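PDB 3DOR: protein CT_858 from Chlamydia trachomatis, which is the secreted chlamydial protease CPAF, a dimer in its mature form and probably a serine-type endopeptidase. Local coordinates for residues E403-D408 with F440-I445; A351-L356 with P473-D478; L8-F13 with N503-K508; D71-V76 with G494-V499. All blocks are in the same frame, centred on the assembly; numbering follows the deposited sequence.

Overall arrangement
From the N terminus, helix 2-20 carries L8-F13, which meets N503-K508 in interaction 3 and closes the outermost loop. Inside it, D71-V76 reaches G494-V499 in interaction 4; within that, A351-L356 packs on P473-D478 in interaction 2, and interaction 1, E403-D408 with F440-I445, lies innermost. All four are nested and none cross. Interactions 3 and 4 touch through I507 and V76 and join the N-terminal helices and the residues leading into strand 75-78 to the sheet built round strand 507-518. Interactions 1 and 2, their centres about 12 Å apart, touch through I445 and L353 within the S41 peptidase region. Interactions 2 and 3 fall on opposite sides of the chain's centre.

Interaction 1: E403-D408 with F440-I445; sequences EGYTVD and FGFEKI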
loop_
_atom_site.group_PDB
_atom_site.type_symbol
_atom_site.label_atom_id
_atom_site.label_comp_id
_atom_site.label_asym_id
_atom_site.label_seq_id
_atom_site.Cartn_x
_atom_site.Cartn_y
_atom_site.Cartn_z
ATOM N N GLU B 403 11.523 -13.276 9.676
ATOM C CA GLU B 403 10.876 -14.225 8.779
ATOM C C GLU B 403 11.613 -15.558 8.769
ATOM O O GLU B 403 11.782 -16.196 7.725
ATOM C CB GLU B 403 10.757 -13.642 7.367
ATOM C CG GLU B 403 9.796 -12.458 7.329
ATOM C CD GLU B 403 9.521 -11.949 5.927
ATOM O OE1 GLU B 403 9.041 -12.741 5.081
ATOM O OE2 GLU B 403 9.775 -10.751 5.678
ATOM N N GLY B 404 12.047 -15.964 9.959
ATOM C CA GLY B 404 12.747 -17.219 10.117
ATOM C C GLY B 404 14.238 -17.066 10.319
ATOM O O GLY B 404 14.862 -17.903 10.975
ATOM N N TYR B 405 14.828 -16.011 9.762
ATOM C CA TYR B 405 16.269 -15.833 9.904
ATOM C C TYR B 405 16.647 -15.364 11.303
ATOM O O TYR B 405 16.169 -14.333 11.779
ATOM C CB TYR B 405 16.802 -14.854 8.865
ATOM C CG TYR B 405 18.300 -14.944 8.694
ATOM C CD1 TYR B 405 18.865 -15.870 7.817
ATOM C CD2 TYR B 405 19.154 -14.109 9.411
ATOM C CE1 TYR B 405 20.249 -15.961 7.654
ATOM C CE2 TYR B 405 20.547 -14.191 9.257
ATOM C CZ TYR B 405 21.083 -15.119 8.377
ATOM O OH TYR B 405 22.447 -15.208 8.229
ATOM N N THR B 406 17.520 -16.130 11.949
ATOM C CA THR B 406 17.949 -15.840 13.312
ATOM C C THR B 406 18.606 -14.474 13.474
ATOM O O THR B 406 19.549 -14.147 12.752
ATOM C CB THR B 406 18.923 -16.925 13.816
ATOM O OG1 THR B 406 18.317 -18.222 13.674
ATOM C CG2 THR B 406 19.269 -16.678 15.287
ATOM N N VAL B 407 18.108 -13.680 14.422
ATOM C CA VAL B 407 18.664 -12.351 14.666
ATOM C C VAL B 407 19.878 -12.410 15.591
ATOM O O VAL B 407 19.858 -13.067 16.635
ATOM C CB VAL B 407 17.602 -11.380 15.243
ATOM C CG1 VAL B 407 18.268 -10.096 15.753
ATOM C CG2 VAL B 407 16.587 -11.032 14.149
ATOM N N ASP B 408 20.918 -11.693 15.179
ATOM C CA ASP B 408 22.209 -11.627 15.861
ATOM C C ASP B 408 22.725 -10.198 15.911
ATOM O O ASP B 408 22.128 -9.301 15.337
ATOM C CB ASP B 408 23.231 -12.438 15.056
ATOM C CG ASP B 408 23.838 -13.534 15.851
ATOM O OD1 ASP B 408 24.678 -14.275 15.299
ATOM O OD2 ASP B 408 23.468 -13.652 17.037
ATOM N N PHE B 440 19.699 -6.030 2.710
ATOM C CA PHE B 440 19.707 -5.993 4.171
ATOM C C PHE B 440 21.129 -5.989 4.714
ATOM O O PHE B 440 21.341 -6.133 5.918
ATOM C CB PHE B 440 18.945 -7.187 4.759
ATOM C CG PHE B 440 17.491 -7.240 4.364
ATOM C CD1 PHE B 440 17.061 -8.097 3.357
ATOM C CD2 PHE B 440 16.560 -6.422 4.989
ATOM C CE1 PHE B 440 15.727 -8.138 2.978
ATOM C CE2 PHE B 440 15.218 -6.453 4.617
ATOM C CZ PHE B 440 14.802 -7.314 3.608
ATOM N N GLY B 441 22.101 -5.824 3.823
ATOM C CA GLY B 441 23.490 -5.813 4.244
ATOM C C GLY B 441 24.093 -7.183 4.524
ATOM O O GLY B 441 25.273 -7.269 4.836
ATOM N N PHE B 442 23.299 -8.251 4.416
ATOM C CA PHE B 442 23.795 -9.611 4.669
ATOM C C PHE B 442 24.821 -10.059 3.625
ATOM O O PHE B 442 24.475 -10.400 2.487
ATOM C CB PHE B 442 22.640 -10.624 4.681
ATOM C CG PHE B 442 21.662 -10.436 5.814
ATOM C CD1 PHE B 442 21.593 -9.232 6.508
ATOM C CD2 PHE B 442 20.765 -11.452 6.146
ATOM C CE1 PHE B 442 20.645 -9.036 7.515
ATOM C CE2 PHE B 442 19.811 -11.267 7.150
ATOM C CZ PHE B 442 19.749 -10.055 7.838
ATOM N N GLU B 443 26.087 -10.067 4.021
ATOM C CA GLU B 443 27.158 -10.480 3.131
ATOM C C GLU B 443 27.098 -11.978 2.925
ATOM O O GLU B 443 27.451 -12.501 1.863
ATOM C CB GLU B 443 28.501 -10.114 3.741
ATOM C CG GLU B 443 28.654 -8.629 3.940
ATOM C CD GLU B 443 29.899 -8.098 3.279
ATOM O OE1 GLU B 443 31.004 -8.458 3.741
ATOM O OE2 GLU B 443 29.770 -7.329 2.296
ATOM N N LYS B 444 26.645 -12.679 3.953
ATOM C CA LYS B 444 26.567 -14.119 3.851
ATOM C C LYS B 444 25.523 -14.681 4.778
ATOM O O LYS B 444 25.095 -14.030 5.732
ATOM C CB LYS B 444 27.930 -14.747 4.166
ATOM C CG LYS B 444 28.488 -14.368 5.527
ATOM C CD LYS B 444 29.904 -14.902 5.732
ATOM C CE LYS B 444 30.891 -14.274 4.767
ATOM N NZ LYS B 444 32.308 -14.632 5.092
ATOM N N ILE B 445 25.090 -15.888 4.455
ATOM C CA ILE B 445 24.131 -16.589 5.269
ATOM C C ILE B 445 24.930 -17.302 6.334
ATOM O O ILE B 445 25.927 -17.961 6.043
ATOM C CB ILE B 445 23.336 -17.609 4.439
ATOM C CG1 ILE B 445 22.106 -16.914 3.851
ATOM C CG2 ILE B 445 22.939 -18.790 5.307
ATOM C CD1 ILE B 445 21.768 -17.355 2.485
#
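Y405 carries the first segment's share of this contact, laying its ring against F442 and its hydroxyl end against I445. On the F442 side one rim of the tyrosine does the touching: CD2 and CE2 of Y405 both lie 3.7 Å from CE2 of F442, which sits over one face of the tyrosine ring. The two side chains run past one another, ring planes at 40° and centroids 5.2 Å apart, an oblique pairing. At the other rim, CE1 of Y405 stands 4.3 Å from CG1 of I445. Farther out, OH of Y405 lies 3.7 Å from CA of I445, close against the backbone of strand 444-445. What brings the ring here is its first torsion: with CG swung away from the backbone N (chi1 -163°), it extends from strand 405-406 across to the second segment.

A second shell holds both partners. V411 of helix 409-428 touches Y405 and F442 alike, while helix 346-354 puts Y350 against Y405 and L353 against I445. Within the S41 peptidase region, Y405 thus joins the short strand 405-406 to strand 444-445, whose I445 is backbone-bonded to L361 of the antiparallel partner 361-368.

No hydrogen bond links the two segments themselves; the tyrosine's polar end is served just past I445, where the backbone N of H446 bonds to the phenolic oxygen. The ring is therefore gripped by dispersion along its flanks and by one directional bond at its far end, which gives the buried hydroxyl a hydrogen-bond partner amid mostly apolar packing.

Interaction 2: A351-L356 with P473-D478; sequences ALLSML and PVVLKD
L353 spreads its two methyl groups over two consecutive residues of the helix facing it. CD2 is the closer, 3.8 Å from CD2 of L476, and it also lies 3.9 Å from CG of the same leucine. CD1 takes the other neighbour, coming to 4.2 Å from CG1 of V475. The leucines meet at a slant, the end of L353 resting on CG and CD2 of L476. The first torsion of L476 (chi1 -64°) carries those two atoms back toward L353 from a CB set off to one side. Apolar packing is all that joins the two segments.

The hydrogen bonds run within each segment. OG of S354 folds back onto the carbonyl O of A351 at 2.6 Å, tilted 21° from the carbonyl plane. Close by, the chain tightens: N of L356 bonds to O of L353 at 2.9 Å. In the opposing helix, which is kinked at P473, N of K477 reaches O of P473 at 2.7 Å. Charged pairs stay on its far side, where K477 bridges to E531 and D478 to R519.

Helix 468-478 is the connection of a beta-alpha-beta crossover between the parallel strands 457-461 and 483-486, and L476 rests on V459 of the first. Strand 361-368 covers V475 and L476 through L361. From helix 316-330, F320 lies against L352 of helix 346-354, and I324 against L356 just after it.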
loop_
_atom_site.group_PDB
_atom_site.type_symbol
_atom_site.label_atom_id
_atom_site.label_comp_id
_atom_site.label_asym_id
_atom_site.label_seq_id
_atom_site.Cartn_x
_atom_site.Cartn_y
_atom_site.Cartn_z
ATOM N N ALA B 351 16.294 -17.654 5.627
ATOM C CA ALA B 351 16.062 -18.521 6.778
ATOM C C ALA B 351 16.187 -19.991 6.363
ATOM O O ALA B 351 16.814 -20.791 7.048
ATOM C CB ALA B 351 14.679 -18.260 7.355
ATOM N N LEU B 352 15.583 -20.347 5.240
ATOM C CA LEU B 352 15.650 -21.721 4.763
ATOM C C LEU B 352 17.084 -22.128 4.442
ATOM O O LEU B 352 17.509 -23.230 4.787
ATOM C CB LEU B 352 14.752 -21.901 3.540
ATOM C CG LEU B 352 13.280 -21.550 3.792
ATOM C CD1 LEU B 352 12.432 -22.130 2.654
ATOM C CD2 LEU B 352 12.814 -22.126 5.137
ATOM N N LEU B 353 17.831 -21.242 3.787
ATOM C CA LEU B 353 19.227 -21.532 3.472
ATOM C C LEU B 353 20.038 -21.738 4.760
ATOM O O LEU B 353 20.911 -22.610 4.821
ATOM C CB LEU B 353 19.839 -20.386 2.655
ATOM C CG LEU B 353 19.398 -20.313 1.182
ATOM C CD1 LEU B 353 19.715 -18.956 0.605
ATOM C CD2 LEU B 353 20.100 -21.402 0.378
ATOM N N SER B 354 19.746 -20.942 5.789
ATOM C CA SER B 354 20.474 -21.044 7.053
ATOM C C SER B 354 20.337 -22.423 7.701
ATOM O O SER B 354 21.182 -22.824 8.495
ATOM C CB SER B 354 20.015 -19.957 8.045
ATOM O OG SER B 354 18.817 -20.329 8.695
ATOM N N MET B 355 19.296 -23.166 7.349
ATOM C CA MET B 355 19.116 -24.483 7.934
ATOM C C MET B 355 19.655 -25.611 7.059
ATOM O O MET B 355 19.580 -26.791 7.429
ATOM C CB MET B 355 17.639 -24.709 8.246
ATOM C CG MET B 355 17.104 -23.751 9.312
ATOM S SD MET B 355 15.370 -24.042 9.731
ATOM C CE MET B 355 14.576 -22.728 8.897
ATOM N N LEU B 356 20.221 -25.250 5.912
ATOM C CA LEU B 356 20.750 -26.254 5.000
ATOM C C LEU B 356 22.262 -26.223 4.890
ATOM O O LEU B 356 22.827 -26.689 3.900
ATOM C CB LEU B 356 20.144 -26.063 3.623
ATOM C CG LEU B 356 18.623 -26.190 3.571
ATOM C CD1 LEU B 356 18.124 -25.714 2.212
ATOM C CD2 LEU B 356 18.226 -27.632 3.836
ATOM N N PRO B 473 19.089 -21.747 -5.741
ATOM C CA PRO B 473 20.141 -22.590 -6.323
ATOM C C PRO B 473 21.465 -21.873 -6.587
ATOM O O PRO B 473 22.531 -22.481 -6.482
ATOM C CB PRO B 473 19.494 -23.116 -7.604
ATOM C CG PRO B 473 18.589 -21.999 -8.003
ATOM C CD PRO B 473 17.958 -21.605 -6.675
ATOM N N VAL B 474 21.413 -20.585 -6.909
ATOM C CA VAL B 474 22.650 -19.864 -7.188
ATOM C C VAL B 474 23.548 -19.787 -5.951
ATOM O O VAL B 474 24.770 -19.941 -6.052
ATOM C CB VAL B 474 22.375 -18.428 -7.776
ATOM C CG1 VAL B 474 22.207 -17.384 -6.670
ATOM C CG2 VAL B 474 23.510 -18.046 -8.709
ATOM N N VAL B 475 22.947 -19.583 -4.782
ATOM C CA VAL B 475 23.711 -19.513 -3.536
ATOM C C VAL B 475 24.336 -20.873 -3.235
ATOM O O VAL B 475 25.514 -20.967 -2.885
ATOM C CB VAL B 475 22.815 -19.104 -2.335
ATOM C CG1 VAL B 475 23.609 -19.209 -1.035
ATOM C CG2 VAL B 475 22.312 -17.665 -2.517
ATOM N N LEU B 476 23.541 -21.926 -3.370
ATOM C CA LEU B 476 24.019 -23.282 -3.116
ATOM C C LEU B 476 25.050 -23.738 -4.157
ATOM O O LEU B 476 25.974 -24.504 -3.841
ATOM C CB LEU B 476 22.830 -24.253 -3.082
ATOM C CG LEU B 476 21.838 -23.988 -1.931
ATOM C CD1 LEU B 476 20.634 -24.948 -1.973
ATOM C CD2 LEU B 476 22.588 -24.128 -0.622
ATOM N N LYS B 477 24.890 -23.277 -5.395
ATOM C CA LYS B 477 25.821 -23.649 -6.457
ATOM C C LYS B 477 27.144 -22.907 -6.311
ATOM O O LYS B 477 28.203 -23.531 -6.281
ATOM C CB LYS B 477 25.224 -23.346 -7.832
ATOM C CG LYS B 477 26.027 -23.910 -9.010
ATOM C CD LYS B 477 25.216 -23.795 -10.304
ATOM C CE LYS B 477 25.780 -24.672 -11.424
ATOM N NZ LYS B 477 27.146 -24.261 -11.872
ATOM N N ASP B 478 27.080 -21.580 -6.202
ATOM C CA ASP B 478 28.291 -20.767 -6.091
ATOM C C ASP B 478 29.101 -20.978 -4.808
ATOM O O ASP B 478 30.260 -20.579 -4.734
ATOM C CB ASP B 478 27.946 -19.277 -6.287
ATOM C CG ASP B 478 27.481 -18.968 -7.711
ATOM O OD1 ASP B 478 27.469 -19.894 -8.549
ATOM O OD2 ASP B 478 27.127 -17.808 -8.009
#

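Interaction 3: L8-F13 with N503-K508; sequences LQDLSF and NRTGIK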
loop_
_atom_site.group_PDB
_atom_site.type_symbol
_atom_site.label_atom_id
_atom_site.label_comp_id
_atom_site.label_asym_id
_atom_site.label_seq_id
_atom_site.Cartn_x
_atom_site.Cartn_y
_atom_site.Cartn_z
ATOM N N LEU B 8 -1.718 8.207 -23.599
ATOM C CA LEU B 8 -0.438 8.855 -23.837
ATOM C C LEU B 8 0.115 9.400 -22.526
ATOM O O LEU B 8 1.318 9.313 -22.257
ATOM C CB LEU B 8 -0.602 10.000 -24.842
ATOM C CG LEU B 8 -0.734 9.642 -26.328
ATOM C CD1 LEU B 8 -1.304 10.834 -27.100
ATOM C CD2 LEU B 8 0.632 9.251 -26.881
ATOM N N GLN B 9 -0.773 9.969 -21.715
ATOM C CA GLN B 9 -0.372 10.536 -20.432
ATOM C C GLN B 9 0.212 9.445 -19.535
ATOM O O GLN B 9 1.309 9.582 -18.997
ATOM C CB GLN B 9 -1.580 11.162 -19.733
ATOM C CG GLN B 9 -1.312 12.523 -19.124
ATOM C CD GLN B 9 -0.104 12.532 -18.211
ATOM O OE1 GLN B 9 -0.061 11.814 -17.211
ATOM N NE2 GLN B 9 0.889 13.349 -18.552
ATOM N N ASP B 10 -0.525 8.353 -19.380
ATOM C CA ASP B 10 -0.065 7.271 -18.527
ATOM C C ASP B 10 1.186 6.591 -19.080
ATOM O O ASP B 10 2.048 6.151 -18.316
ATOM C CB ASP B 10 -1.206 6.273 -18.295
ATOM C CG ASP B 10 -2.377 6.905 -17.554
ATOM O OD1 ASP B 10 -2.125 7.662 -16.591
ATOM O OD2 ASP B 10 -3.543 6.650 -17.923
ATOM N N LEU B 11 1.294 6.532 -20.404
ATOM C CA LEU B 11 2.465 5.933 -21.035
ATOM C C LEU B 11 3.657 6.790 -20.631
ATOM O O LEU B 11 4.699 6.279 -20.216
ATOM C CB LEU B 11 2.328 5.953 -22.563
ATOM C CG LEU B 11 3.150 4.978 -23.418
ATOM C CD1 LEU B 11 3.130 5.456 -24.858
ATOM C CD2 LEU B 11 4.578 4.877 -22.936
ATOM N N SER B 12 3.492 8.104 -20.744
ATOM C CA SER B 12 4.571 9.019 -20.404
ATOM C C SER B 12 4.971 8.851 -18.947
ATOM O O SER B 12 6.140 9.000 -18.595
ATOM C CB SER B 12 4.159 10.475 -20.662
ATOM O OG SER B 12 3.232 10.928 -19.690
ATOM N N PHE B 13 4.000 8.552 -18.091
ATOM C CA PHE B 13 4.319 8.352 -16.685
ATOM C C PHE B 13 5.151 7.078 -16.527
ATOM O O PHE B 13 6.167 7.072 -15.826
ATOM C CB PHE B 13 3.049 8.246 -15.840
ATOM C CG PHE B 13 3.324 8.072 -14.370
ATOM C CD1 PHE B 13 4.051 9.033 -13.669
ATOM C CD2 PHE B 13 2.871 6.945 -13.692
ATOM C CE1 PHE B 13 4.325 8.877 -12.309
ATOM C CE2 PHE B 13 3.135 6.774 -12.330
ATOM C CZ PHE B 13 3.864 7.743 -11.635
ATOM N N ASN B 503 -5.908 6.697 -12.537
ATOM C CA ASN B 503 -5.814 6.966 -13.967
ATOM C C ASN B 503 -7.100 6.530 -14.646
ATOM O O ASN B 503 -7.881 5.776 -14.071
ATOM C CB ASN B 503 -4.639 6.182 -14.553
ATOM C CG ASN B 503 -4.826 4.682 -14.413
ATOM O OD1 ASN B 503 -5.212 3.999 -15.364
ATOM N ND2 ASN B 503 -4.580 4.165 -13.210
ATOM N N ARG B 504 -7.302 7.000 -15.873
ATOM C CA ARG B 504 -8.497 6.678 -16.650
ATOM C C ARG B 504 -8.221 5.572 -17.668
ATOM O O ARG B 504 -9.068 5.269 -18.507
ATOM C CB ARG B 504 -8.994 7.925 -17.394
ATOM C CG ARG B 504 -9.460 9.080 -16.520
ATOM C CD ARG B 504 -10.898 8.896 -16.081
ATOM N NE ARG B 504 -11.395 10.019 -15.280
ATOM C CZ ARG B 504 -11.463 11.279 -15.702
ATOM N NH1 ARG B 504 -11.062 11.599 -16.927
ATOM N NH2 ARG B 504 -11.938 12.224 -14.900
ATOM N N THR B 505 -7.033 4.979 -17.602
ATOM C CA THR B 505 -6.676 3.908 -18.527
ATOM C C THR B 505 -6.938 2.539 -17.908
ATOM O O THR B 505 -6.702 1.506 -18.535
ATOM C CB THR B 505 -5.185 3.988 -18.943
ATOM O OG1 THR B 505 -4.879 5.317 -19.379
ATOM C CG2 THR B 505 -4.900 3.022 -20.085
ATOM N N GLY B 506 -7.423 2.528 -16.670
ATOM C CA GLY B 506 -7.708 1.266 -16.015
ATOM C C GLY B 506 -6.502 0.491 -15.518
ATOM O O GLY B 506 -6.584 -0.720 -15.296
ATOM N N ILE B 507 -5.380 1.175 -15.344
ATOM C CA ILE B 507 -4.167 0.530 -14.859
ATOM C C ILE B 507 -4.295 0.273 -13.360
ATOM O O ILE B 507 -4.595 1.184 -12.595
ATOM C CB ILE B 507 -2.946 1.412 -15.114
ATOM C CG1 ILE B 507 -2.825 1.698 -16.613
ATOM C CG2 ILE B 507 -1.699 0.729 -14.589
ATOM C CD1 ILE B 507 -1.643 2.570 -16.972
ATOM N N LYS B 508 -4.076 -0.969 -12.942
ATOM C CA LYS B 508 -4.199 -1.320 -11.529
ATOM C C LYS B 508 -2.846 -1.273 -10.837
ATOM O O LYS B 508 -2.697 -0.678 -9.769
ATOM C CB LYS B 508 -4.817 -2.713 -11.388
ATOM C CG LYS B 508 -5.115 -3.131 -9.950
ATOM C CD LYS B 508 -5.827 -4.485 -9.901
ATOM C CE LYS B 508 -6.233 -4.845 -8.476
ATOM N NZ LYS B 508 -6.957 -6.142 -8.378
HETATM O O HOH W 1 -5.329 8.641 -16.809
#
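D10 and T505 point at each other from opposite directions, with OG1 of T505 donating to OD2 of D10. The modelled separation of these two oxygens, 2.4 Å, is shorter than usual and its exact value is doubtful. N503 meets the aspartate differently: their side chains cross at about a right angle, the carboxylate and amide planes stand 86° apart, and the touch is between OD1 of D10 and CB of N503 at 3.6 Å. I507 brings CD1 up to CB of D10 at 4.0 Å, giving the acid's stem an apolar neighbour. A water completes the bridge, donating to OD2 of D10 at 2.9 Å and accepting from N of R504 at 2.7 Å, so that OD2 is approached by both the water and, at a doubtful distance, the threonine.

The amide of N503 braces its own loop. With CG tucked between backbone N and carbonyl carbon (chi1 62°), its OD1 accepts from N of I507 at 2.8 Å on a lone pair, while ND2 returns a bond to O of I507 at 3.0 Å, nearly in the amide plane, and bonds to O of F501 as well. A weaker bond to OD1 comes from N of T505.

The loop so braced is that of a beta hairpin, joining antiparallel strands 496-499 and 507-518. Through D10, helix 2-20 holds the loop at the dimer interface, where F13 stacks on F13 of the second subunit.

Interaction 4: D71-V76 with G494-V499; sequences DFHAGV and GFVFNV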
loop_
_atom_site.group_PDB
_atom_site.type_symbol
_atom_site.label_atom_id
_atom_site.label_comp_id
_atom_site.label_asym_id
_atom_site.label_seq_id
_atom_site.Cartn_x
_atom_site.Cartn_y
_atom_site.Cartn_z
ATOM N N ASP B 71 11.248 -8.776 -18.871
ATOM C CA ASP B 71 11.522 -8.865 -17.432
ATOM C C ASP B 71 10.353 -9.604 -16.783
ATOM O O ASP B 71 9.246 -9.068 -16.714
ATOM C CB ASP B 71 11.619 -7.450 -16.844
ATOM C CG ASP B 71 12.037 -7.436 -15.374
ATOM O OD1 ASP B 71 11.699 -8.379 -14.630
ATOM O OD2 ASP B 71 12.690 -6.451 -14.957
ATOM N N PHE B 72 10.576 -10.824 -16.302
ATOM C CA PHE B 72 9.469 -11.557 -15.692
ATOM C C PHE B 72 8.855 -10.804 -14.521
ATOM O O PHE B 72 7.706 -11.051 -14.164
ATOM C CB PHE B 72 9.894 -12.959 -15.256
ATOM C CG PHE B 72 10.353 -13.824 -16.390
ATOM C CD1 PHE B 72 11.708 -14.061 -16.595
ATOM C CD2 PHE B 72 9.438 -14.374 -17.274
ATOM C CE1 PHE B 72 12.148 -14.839 -17.673
ATOM C CE2 PHE B 72 9.865 -15.153 -18.352
ATOM C CZ PHE B 72 11.223 -15.383 -18.549
ATOM N N HIS B 73 9.617 -9.885 -13.935
ATOM C CA HIS B 73 9.136 -9.073 -12.821
ATOM C C HIS B 73 8.342 -7.844 -13.308
ATOM O O HIS B 73 7.419 -7.390 -12.631
ATOM C CB HIS B 73 10.312 -8.566 -11.971
ATOM C CG HIS B 73 10.758 -9.506 -10.892
ATOM N ND1 HIS B 73 9.884 -10.315 -10.194
ATOM C CD2 HIS B 73 11.971 -9.679 -10.309
ATOM C CE1 HIS B 73 10.536 -10.938 -9.229
ATOM N NE2 HIS B 73 11.806 -10.569 -9.275
ATOM N N ALA B 74 8.706 -7.294 -14.464
ATOM C CA ALA B 74 8.032 -6.098 -14.980
ATOM C C ALA B 74 6.740 -6.370 -15.752
ATOM O O ALA B 74 6.731 -7.118 -16.729
ATOM C CB ALA B 74 9.003 -5.286 -15.846
ATOM N N GLY B 75 5.646 -5.746 -15.316
ATOM C CA GLY B 75 4.371 -5.955 -15.983
ATOM C C GLY B 75 3.242 -5.060 -15.494
ATOM O O GLY B 75 3.304 -4.505 -14.400
ATOM N N VAL B 76 2.200 -4.924 -16.307
ATOM C CA VAL B 76 1.057 -4.094 -15.952
ATOM C C VAL B 76 -0.211 -4.926 -15.829
ATOM O O VAL B 76 -0.471 -5.788 -16.664
ATOM C CB VAL B 76 0.783 -3.016 -17.028
ATOM C CG1 VAL B 76 -0.266 -2.027 -16.521
ATOM C CG2 VAL B 76 2.067 -2.303 -17.408
ATOM N N GLY B 494 16.347 -9.450 -9.734
ATOM C CA GLY B 494 16.283 -8.189 -9.014
ATOM C C GLY B 494 15.036 -8.212 -8.151
ATOM O O GLY B 494 14.151 -9.038 -8.385
ATOM N N PHE B 495 14.940 -7.327 -7.161
ATOM C CA PHE B 495 13.754 -7.329 -6.319
ATOM C C PHE B 495 12.646 -6.534 -6.990
ATOM O O PHE B 495 12.920 -5.567 -7.707
ATOM C CB PHE B 495 14.076 -6.765 -4.920
ATOM C CG PHE B 495 14.192 -5.254 -4.856
ATOM C CD1 PHE B 495 13.055 -4.453 -4.797
ATOM C CD2 PHE B 495 15.439 -4.640 -4.810
ATOM C CE1 PHE B 495 13.159 -3.060 -4.689
ATOM C CE2 PHE B 495 15.559 -3.243 -4.700
ATOM C CZ PHE B 495 14.417 -2.456 -4.640
ATOM N N VAL B 496 11.398 -6.958 -6.778
ATOM C CA VAL B 496 10.247 -6.267 -7.358
ATOM C C VAL B 496 9.654 -5.239 -6.434
ATOM O O VAL B 496 9.866 -5.279 -5.236
ATOM C CB VAL B 496 9.053 -7.196 -7.688
ATOM C CG1 VAL B 496 9.179 -7.715 -9.056
ATOM C CG2 VAL B 496 8.940 -8.316 -6.666
ATOM N N PHE B 497 8.888 -4.325 -7.018
ATOM C CA PHE B 497 8.183 -3.305 -6.263
ATOM C C PHE B 497 7.003 -2.920 -7.139
ATOM O O PHE B 497 7.097 -2.974 -8.364
ATOM C CB PHE B 497 9.101 -2.117 -5.924
ATOM C CG PHE B 497 9.486 -1.257 -7.100
ATOM C CD1 PHE B 497 8.681 -0.193 -7.498
ATOM C CD2 PHE B 497 10.686 -1.477 -7.770
ATOM C CE1 PHE B 497 9.074 0.644 -8.550
ATOM C CE2 PHE B 497 11.089 -0.650 -8.819
ATOM C CZ PHE B 497 10.281 0.416 -9.210
ATOM N N ASN B 498 5.880 -2.590 -6.515
ATOM C CA ASN B 498 4.681 -2.241 -7.264
ATOM C C ASN B 498 4.325 -0.766 -7.177
ATOM O O ASN B 498 4.562 -0.106 -6.165
ATOM C CB ASN B 498 3.497 -3.071 -6.771
ATOM C CG ASN B 498 3.732 -4.563 -6.923
ATOM O OD1 ASN B 498 3.790 -5.081 -8.033
ATOM N ND2 ASN B 498 3.881 -5.258 -5.801
ATOM N N VAL B 499 3.745 -0.262 -8.256
ATOM C CA VAL B 499 3.332 1.122 -8.320
ATOM C C VAL B 499 1.855 1.188 -8.665
ATOM O O VAL B 499 1.385 0.459 -9.530
ATOM C CB VAL B 499 4.144 1.894 -9.387
ATOM C CG1 VAL B 499 3.691 3.343 -9.437
ATOM C CG2 VAL B 499 5.634 1.816 -9.053
#
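One imidazole, that of H73, is met on two different sides by residues only two apart: a methyl of V496 over its face and the carbonyl of G494 at its edge. Both segments feed the antiparallel sheet built round strand 507-518, and H73 itself stands in an Asx turn just ahead of strand 75-78. CG1 of V496 is modelled too close to the ring, so the details of this CH-pi approach are doubtful; the valine crosses the histidine side chain at about a right angle. Its other branch lies farther out, CG2 of V496 being 4.0 Å from CE1 of H73. Near the ring plane, O of G494 lies 2.9 Å from NE2 of H73 and 3.0 Å from CD2.

Beyond the two segments, the H73 side chain touches S467, A492 and T513, and its backbone carbonyl takes a hydrogen bond from S511. H73 and S467 could belong to the active site of what is probably a serine-type peptidase, though contact alone establishes no catalytic role.

D71 sets the backbone from which the ring projects. Its OD2 is hydrogen-bonded to Y22 and T513, which steadies the carboxylate, while OD1, with E526 close to it, turns back on the chain. There it accepts weakly from N of A74 at 3.2 Å and more firmly from N of H73 at 2.7 Å, the latter arriving on the anti side, 27° out of the carboxylate plane.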